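Local coordinates for LSM2-LSM8 complex subunit lsm8 (PDB 6PPN), which forms, with its partner Lsm proteins, the nuclear LSM2-LSM8 ring that binds U6 snRNA ending in a cyclic 2',3' phosphate and takes part in spliceosome assembly, at residues 10-13 against 19-22. Residues are numbered along the deposited sequence; the frame is centred on the assembly and turned at random.
Sequences RVQV and RVVL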
loop_
_atom_site.group_PDB
_atom_site.type_symbol
_atom_site.label_atom_id
_atom_site.label_comp_id
_atom_site.label_asym_id
_atom_site.label_seq_id
_atom_site.Cartn_x
_atom_site.Cartn_y
_atom_site.Cartn_z
ATOM N N ARG H 10 10.360 -10.945 -23.649
ATOM C CA ARG H 10 8.952 -11.081 -23.295
ATOM C C ARG H 10 8.833 -11.429 -21.826
ATOM O O ARG H 10 9.551 -12.288 -21.313
ATOM C CB ARG H 10 8.255 -12.146 -24.128
ATOM C CG ARG H 10 8.187 -11.813 -25.601
ATOM C CD ARG H 10 7.507 -10.458 -25.891
ATOM N NE ARG H 10 6.047 -10.462 -25.745
ATOM C CZ ARG H 10 5.249 -9.452 -26.115
ATOM N NH1 ARG H 10 5.757 -8.354 -26.664
ATOM N NH2 ARG H 10 3.932 -9.535 -25.944
ATOM N N VAL H 11 7.942 -10.735 -21.150
ATOM C CA VAL H 11 7.835 -10.758 -19.708
ATOM C C VAL H 11 6.348 -10.773 -19.377
ATOM O O VAL H 11 5.524 -10.304 -20.165
ATOM C CB VAL H 11 8.577 -9.518 -19.181
ATOM C CG1 VAL H 11 7.746 -8.721 -18.238
ATOM C CG2 VAL H 11 9.960 -9.906 -18.653
ATOM N N GLN H 12 5.988 -11.333 -18.227
ATOM C CA GLN H 12 4.588 -11.435 -17.830
ATOM C C GLN H 12 4.444 -10.839 -16.439
ATOM O O GLN H 12 4.983 -11.373 -15.477
ATOM C CB GLN H 12 4.082 -12.880 -17.838
ATOM C CG GLN H 12 2.720 -13.023 -17.127
ATOM C CD GLN H 12 2.104 -14.409 -17.256
ATOM O OE1 GLN H 12 1.649 -14.800 -18.333
ATOM N NE2 GLN H 12 2.085 -15.156 -16.154
ATOM N N VAL H 13 3.687 -9.757 -16.328
ATOM C CA VAL H 13 3.564 -9.009 -15.086
ATOM C C VAL H 13 2.249 -9.376 -14.443
ATOM O O VAL H 13 1.204 -9.370 -15.110
ATOM C CB VAL H 13 3.609 -7.491 -15.333
ATOM C CG1 VAL H 13 3.404 -6.766 -14.000
ATOM C CG2 VAL H 13 4.940 -7.068 -15.982
ATOM N N ARG H 19 -4.239 -8.520 -12.393
ATOM C CA ARG H 19 -4.258 -8.573 -13.843
ATOM C C ARG H 19 -2.958 -9.184 -14.345
ATOM O O ARG H 19 -1.945 -9.187 -13.653
ATOM C CB ARG H 19 -4.445 -7.176 -14.456
ATOM C CG ARG H 19 -5.871 -6.697 -14.463
ATOM C CD ARG H 19 -6.071 -5.355 -13.817
ATOM N NE ARG H 19 -5.880 -4.194 -14.684
ATOM C CZ ARG H 19 -6.732 -3.168 -14.742
ATOM N NH1 ARG H 19 -6.487 -2.140 -15.538
ATOM N NH2 ARG H 19 -7.847 -3.177 -14.017
ATOM N N VAL H 20 -3.009 -9.733 -15.555
ATOM C CA VAL H 20 -1.882 -10.423 -16.169
ATOM C C VAL H 20 -1.575 -9.672 -17.454
ATOM O O VAL H 20 -2.426 -9.616 -18.345
ATOM C CB VAL H 20 -2.221 -11.894 -16.465
ATOM C CG1 VAL H 20 -1.050 -12.586 -17.176
ATOM C CG2 VAL H 20 -2.554 -12.626 -15.166
ATOM N N VAL H 21 -0.395 -9.057 -17.559
ATOM C CA VAL H 21 -0.077 -8.367 -18.807
ATOM C C VAL H 21 1.300 -8.779 -19.293
ATOM O O VAL H 21 2.260 -8.811 -18.526
ATOM C CB VAL H 21 -0.186 -6.820 -18.700
ATOM C CG1 VAL H 21 -1.418 -6.405 -17.889
ATOM C CG2 VAL H 21 1.026 -6.207 -18.152
ATOM N N LEU H 22 1.386 -9.110 -20.570
ATOM C CA LEU H 22 2.607 -9.603 -21.179
ATOM C C LEU H 22 3.165 -8.535 -22.092
ATOM O O LEU H 22 2.400 -7.820 -22.757
ATOM C CB LEU H 22 2.344 -10.868 -21.997
ATOM C CG LEU H 22 2.086 -12.131 -21.176
ATOM C CD1 LEU H 22 0.613 -12.213 -20.770
ATOM C CD2 LEU H 22 2.526 -13.368 -21.978
#
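V13 and V21 form a hydrogen-bonded antiparallel pair in the hairpin that joins strands 10-15 and 20-28 of the Sm fold, a small, strongly bent antiparallel sheet. The N-to-C directions of 10-13 and 20-22 differ by 167°, close to antiparallel, and their axes approach to 4.6 Å. V13 N donates to V21 O at 2.8 Å, almost straight, and V21 N returns a bond to V13 O at 2.9 Å. In the neighbouring register position, Q12 and L22 form a non-hydrogen-bonded pair, flanked by a CA-H...O contact from L22 CA to V11 O at 3.2 Å.

The hairpin illustrates how a single pair of strands can serve two environments, one on each face of its sheet. On the face of V13 and V21 the side-chain contact is apolar: V13 CB meets V21 CG2 at 4.0 Å, and L36 of strand 34-36 packs against both valines. The other face carries Q12 between V20 and L22. With CG anti to the backbone N (chi1 167°) and the chain extended beyond it, Q12 stands alongside L22 while crossing V20 at a slant. Its amide is thus lodged among methyls, and NE2 finds a hydrogen bond on the backbone of a neighbouring subunit, tying this face of the hairpin to the assembly. An alanine at Q12 would lose that bond between subunits and is likely to leave V20 CG1 and the L22 methyls without their shared neighbour. R10, bent at chi2 and chi3, reaches across to the second strand, where NH1 bonds S24 OG, while NH2 bonds D38 O, just ahead of strand 39-43. Between 10-13 and 19-22, the closest side-chain approach of Q12 is from CD to V20 CG1, 3.6 Å, with OE1 lying 3.7 Å from L22 CD1.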